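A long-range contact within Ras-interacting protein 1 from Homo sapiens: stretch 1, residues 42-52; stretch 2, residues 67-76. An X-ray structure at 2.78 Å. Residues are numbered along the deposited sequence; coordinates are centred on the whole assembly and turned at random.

Stretch 1, residues 42-52: TARELVAEALE
Stretch 2 (67-76) SSCVDAFALC

Residues 43-52 form a helix, with phi/psi near -65/-40. Thr42 caps its N-terminus. Its chi1 is p (68°), which lets OG1 accept from Glu45 N at 3.3 Å. Glu45, chi1 m and chi2 t, answers with OE1, 3.2 Å from Thr42 N.

The second stretch begins as loop. Val70 to Ala72 have helical phi/psi, and Phe73 N bonds to Val70 O at 2.9 Å. A strand then runs from Phe73 to Cys76. The helix and strand axes approach to 8.2 Å, and their directions differ by 112°. In register, Val47 CA lies 6.3 Å from Leu75 CA, and Ala48 CA lies 5.9 Å from Val70 CA.

Val47 is central and points toward the second stretch. With chi1 t (172°), its CG1 meets Val70 CG1 at 3.8 Å and Phe73 CB at 3.9 Å, while its CG2 lies 3.8 Å from Leu75 CB. Val70 is also t (172°); its CG2 reaches Ala48 CB at 4.0 Å. Leu75, chi1 t and chi2 p, brings CD2 to 4.1 Å from Leu46 CB.

One turn after Val47, Leu51 has chi1 m and chi2 t. This places Leu51 CD2 over one face of the Phe73 ring, 3.7 Å from the centroid and 13° off the normal, a CH-pi contact. Phe73 has chi1 m (-73°) and chi2 -86°. Leu51 CD1 packs 3.8 Å from Cys69 O.

Arg44 starts sideways, but its extended chain (chi1 -149°, chi2 -142°, chi3 t) carries the guanidinium to Asp71. Arg44 CG passes Val70 CG1 at 3.8 Å. Asp71 has chi1 m and chi2 -4°. The salt bridge joins Arg44 NH2 to Asp71 OD1 at 2.7 Å, with OD1 near the guanidinium plane. Arg44 NE to Asp71 OD1, 3.3 Å, is a weak hydrogen bond. Opposite charges thus meet at an exposed margin of the apolar contact.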

# COMPACT_ATOMS: atom_id res chain seq x y z
N THR B 42 -4.11 16.80 -7.52
CA THR B 42 -2.99 16.78 -6.55
C THR B 42 -3.50 16.78 -5.12
O THR B 42 -4.65 17.16 -4.87
CB THR B 42 -2.03 17.98 -6.72
OG1 THR B 42 -2.69 19.19 -6.34
CG2 THR B 42 -1.49 18.10 -8.15
N ALA B 43 -2.65 16.36 -4.18
CA ALA B 43 -2.97 16.36 -2.75
C ALA B 43 -3.35 17.76 -2.23
O ALA B 43 -4.32 17.88 -1.49
CB ALA B 43 -1.82 15.79 -1.95
N ARG B 44 -2.60 18.79 -2.64
CA ARG B 44 -2.84 20.17 -2.18
C ARG B 44 -4.19 20.71 -2.67
O ARG B 44 -4.91 21.38 -1.92
CB ARG B 44 -1.69 21.11 -2.59
CG ARG B 44 -1.46 22.25 -1.60
CD ARG B 44 -1.11 23.56 -2.29
NE ARG B 44 -0.75 24.62 -1.35
CZ ARG B 44 -0.80 25.93 -1.61
NH1 ARG B 44 -1.21 26.38 -2.79
NH2 ARG B 44 -0.43 26.80 -0.68
N GLU B 45 -4.52 20.40 -3.93
CA GLU B 45 -5.84 20.67 -4.48
C GLU B 45 -6.95 20.06 -3.63
O GLU B 45 -7.97 20.71 -3.37
CB GLU B 45 -5.95 20.16 -5.91
CG GLU B 45 -5.41 21.11 -6.97
CD GLU B 45 -5.29 20.46 -8.34
OE1 GLU B 45 -5.81 19.34 -8.54
OE2 GLU B 45 -4.67 21.09 -9.23
N LEU B 46 -6.76 18.82 -3.18
CA LEU B 46 -7.78 18.13 -2.40
C LEU B 46 -7.85 18.59 -0.95
O LEU B 46 -8.92 18.56 -0.36
CB LEU B 46 -7.65 16.61 -2.51
CG LEU B 46 -7.76 15.95 -3.89
CD1 LEU B 46 -7.84 14.45 -3.69
CD2 LEU B 46 -8.95 16.42 -4.73
N VAL B 47 -6.71 19.02 -0.38
CA VAL B 47 -6.68 19.62 0.96
C VAL B 47 -7.52 20.91 0.96
O VAL B 47 -8.35 21.12 1.85
CB VAL B 47 -5.24 19.85 1.49
CG1 VAL B 47 -5.22 20.64 2.79
CG2 VAL B 47 -4.54 18.52 1.73
N ALA B 48 -7.32 21.72 -0.08
CA ALA B 48 -8.08 22.95 -0.30
C ALA B 48 -9.61 22.74 -0.40
O ALA B 48 -10.36 23.47 0.25
CB ALA B 48 -7.55 23.71 -1.50
N GLU B 49 -10.05 21.75 -1.19
CA GLU B 49 -11.49 21.44 -1.33
C GLU B 49 -12.07 20.78 -0.08
O GLU B 49 -13.25 20.98 0.22
CB GLU B 49 -11.78 20.56 -2.55
CG GLU B 49 -13.23 20.64 -3.03
CD GLU B 49 -13.64 19.52 -3.99
OE1 GLU B 49 -12.90 19.24 -4.96
OE2 GLU B 49 -14.73 18.94 -3.79
N ALA B 50 -11.25 20.01 0.63
CA ALA B 50 -11.67 19.34 1.86
C ALA B 50 -11.93 20.34 2.98
O ALA B 50 -12.96 20.24 3.66
CB ALA B 50 -10.64 18.30 2.31
N LEU B 51 -11.03 21.32 3.15
CA LEU B 51 -11.18 22.36 4.19
C LEU B 51 -12.38 23.26 3.94
O LEU B 51 -13.09 23.64 4.88
CB LEU B 51 -9.91 23.20 4.31
CG LEU B 51 -8.71 22.57 5.03
CD1 LEU B 51 -7.49 23.45 4.82
CD2 LEU B 51 -8.99 22.34 6.50
N GLU B 52 -12.60 23.58 2.66
CA GLU B 52 -13.77 24.30 2.21
C GLU B 52 -15.05 23.56 2.62
O GLU B 52 -15.97 24.18 3.16
CB GLU B 52 -13.72 24.48 0.69
CG GLU B 52 -14.05 25.88 0.21
CD GLU B 52 -13.79 26.08 -1.27
OE1 GLU B 52 -12.96 25.36 -1.87
OE2 GLU B 52 -14.43 26.99 -1.86
N SER B 67 -4.99 33.56 3.59
CA SER B 67 -5.69 32.84 2.53
C SER B 67 -5.24 31.38 2.42
O SER B 67 -6.02 30.52 2.01
CB SER B 67 -5.49 33.55 1.18
N SER B 68 -3.98 31.12 2.79
CA SER B 68 -3.38 29.79 2.66
C SER B 68 -3.31 29.02 4.00
O SER B 68 -2.23 28.63 4.47
CB SER B 68 -2.00 29.89 1.97
N CYS B 69 -4.49 28.79 4.59
CA CYS B 69 -4.67 27.89 5.75
C CYS B 69 -4.50 26.41 5.36
O CYS B 69 -4.59 25.52 6.21
CB CYS B 69 -6.04 28.12 6.41
N VAL B 70 -4.26 26.19 4.07
CA VAL B 70 -4.03 24.89 3.45
C VAL B 70 -2.71 24.29 3.95
O VAL B 70 -2.67 23.11 4.32
CB VAL B 70 -4.00 25.03 1.90
CG1 VAL B 70 -3.57 23.73 1.21
CG2 VAL B 70 -5.36 25.48 1.37
N ASP B 71 -1.67 25.11 3.97
CA ASP B 71 -0.31 24.67 4.34
C ASP B 71 -0.18 24.18 5.79
O ASP B 71 0.83 23.56 6.15
CB ASP B 71 0.71 25.78 4.03
CG ASP B 71 0.72 26.20 2.56
OD1 ASP B 71 -0.01 25.59 1.74
OD2 ASP B 71 1.45 27.14 2.22
N ALA B 72 -1.20 24.44 6.61
CA ALA B 72 -1.26 23.96 7.98
C ALA B 72 -1.91 22.58 8.10
O ALA B 72 -1.82 21.94 9.16
CB ALA B 72 -2.00 24.97 8.85
N PHE B 73 -2.56 22.14 7.02
CA PHE B 73 -3.25 20.85 6.97
C PHE B 73 -2.64 19.84 5.99
O PHE B 73 -2.01 20.23 5.00
CB PHE B 73 -4.74 21.04 6.69
CG PHE B 73 -5.51 21.59 7.85
CD1 PHE B 73 -6.01 20.74 8.84
CD2 PHE B 73 -5.72 22.96 7.97
CE1 PHE B 73 -6.72 21.25 9.92
CE2 PHE B 73 -6.43 23.48 9.05
CZ PHE B 73 -6.92 22.63 10.02
N ALA B 74 -2.88 18.56 6.27
CA ALA B 74 -2.24 17.45 5.59
C ALA B 74 -3.23 16.38 5.14
O ALA B 74 -4.16 16.03 5.87
CB ALA B 74 -1.19 16.83 6.50
N LEU B 75 -3.03 15.86 3.94
CA LEU B 75 -3.78 14.70 3.50
C LEU B 75 -2.99 13.43 3.81
O LEU B 75 -1.84 13.28 3.41
CB LEU B 75 -4.16 14.79 2.01
CG LEU B 75 -5.18 13.80 1.44
CD1 LEU B 75 -6.46 13.70 2.26
CD2 LEU B 75 -5.50 14.18 0.00
N CYS B 76 -3.64 12.52 4.54
CA CYS B 76 -2.96 11.38 5.12
C CYS B 76 -3.51 10.04 4.64
O CYS B 76 -4.73 9.83 4.64
CB CYS B 76 -3.01 11.45 6.64
SG CYS B 76 -2.31 12.98 7.29